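Local coordinates for Serine/threonine-protein kinase Tel1 (Chaetomium thermophilum, PDB 6SKY) that is a serine/threonine kinase of the ATM subfamily of PI3/PI4-kinases that binds ATP and probably activates checkpoint signalling in response to DNA damage, at residues D1868-M1871 / A1872-A1875. Residues are numbered along the deposited sequence; the frame is centred on the assembly and turned at random.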
# COMPACT_ATOMS: atom_id res chain seq x y z
N ASP A 1868 34.98 -0.12 -42.54
CA ASP A 1868 33.62 0.36 -42.77
C ASP A 1868 32.69 -0.70 -42.21
O ASP A 1868 32.30 -1.64 -42.91
CB ASP A 1868 33.36 0.63 -44.24
CG ASP A 1868 33.74 2.04 -44.64
OD1 ASP A 1868 34.91 2.42 -44.44
OD2 ASP A 1868 32.87 2.77 -45.15
N VAL A 1869 32.34 -0.55 -40.95
CA VAL A 1869 31.56 -1.54 -40.22
C VAL A 1869 30.12 -1.08 -40.15
O VAL A 1869 29.84 0.09 -39.90
CB VAL A 1869 32.14 -1.76 -38.81
CG1 VAL A 1869 31.51 -2.95 -38.17
CG2 VAL A 1869 33.63 -1.94 -38.89
N ASN A 1870 29.21 -2.01 -40.40
CA ASN A 1870 27.79 -1.78 -40.13
C ASN A 1870 27.57 -2.02 -38.65
O ASN A 1870 27.62 -3.17 -38.19
CB ASN A 1870 26.94 -2.71 -40.98
CG ASN A 1870 25.49 -2.38 -40.93
OD1 ASN A 1870 24.68 -3.15 -40.43
ND2 ASN A 1870 25.13 -1.21 -41.43
N MET A 1871 27.34 -0.95 -37.89
CA MET A 1871 27.35 -1.06 -36.44
C MET A 1871 26.15 -1.82 -35.89
O MET A 1871 26.22 -2.34 -34.78
CB MET A 1871 27.45 0.32 -35.83
CG MET A 1871 28.84 0.91 -35.88
SD MET A 1871 30.03 -0.11 -34.98
CE MET A 1871 31.56 0.64 -35.48
N ALA A 1872 25.06 -1.91 -36.65
CA ALA A 1872 23.95 -2.75 -36.22
C ALA A 1872 24.31 -4.22 -36.31
O ALA A 1872 23.98 -5.01 -35.41
CB ALA A 1872 22.72 -2.44 -37.06
N SER A 1873 24.99 -4.61 -37.39
CA SER A 1873 25.45 -5.99 -37.52
C SER A 1873 26.47 -6.33 -36.45
O SER A 1873 26.44 -7.43 -35.88
CB SER A 1873 26.03 -6.21 -38.91
OG SER A 1873 25.13 -5.77 -39.90
N ALA A 1874 27.39 -5.41 -36.17
CA ALA A 1874 28.38 -5.64 -35.12
C ALA A 1874 27.73 -5.74 -33.75
O ALA A 1874 28.15 -6.54 -32.92
CB ALA A 1874 29.42 -4.53 -35.15
N ALA A 1875 26.69 -4.94 -33.50
CA ALA A 1875 25.97 -5.04 -32.24
C ALA A 1875 25.29 -6.40 -32.10
O ALA A 1875 25.37 -7.04 -31.05
CB ALA A 1875 24.94 -3.93 -32.14
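The carboxamide of Asn1870 meets Ser1873 through its oxygen edge: the hydroxyl OG lies in the amide plane and donates to a lone pair of OD1, with OG and OD1 2.7 Å apart. Off one face of this amide lie the Ser1873 N-H and the Ala1872 methyl. This is an N-cap, with Asn1870 opening helix 1871-1880 of the FAT region. CG of Asn1870 stands anti to the backbone N (chi1 -170°), which carries OD1 forward over the helix end. Asn1870 OD1 accepts a second, weak bond from Ser1873 N at 3.4 Å. Asparagine suits this place because its short side chain offers an acceptor to an N-H of the first turn, where the usual i to i+4 carbonyl partner is missing, while serine adds a second donor.

Behind the cap, Val1869 CG1 rests 4.0 Å from Ala1874 CB. Branched and apolar, valine suits the position before the N-cap by turning one methyl to the helix. This pairing of the residue before the cap with the fourth of the helix is the pattern of a hydrophobic staple. Leu1828 touches both side chains. The Met1871 chain, bent at chi2, brings SD 4.5 Å from Ala1874 CB, and this long, flexible side chain also packs on Phe1890, Leu1893 and Ala1894 of helix 1884-1898. Val1869 CG1 and Met1871 SD both come against the small Ala1874 methyl, which suits a buried place.

Regular helical bonding begins with Ala1874 N to Asn1870 O at 3.0 Å. In the next bond Ala1875 N sits 2.9 Å from Met1871 O, approaching from 38° out of the carbonyl plane.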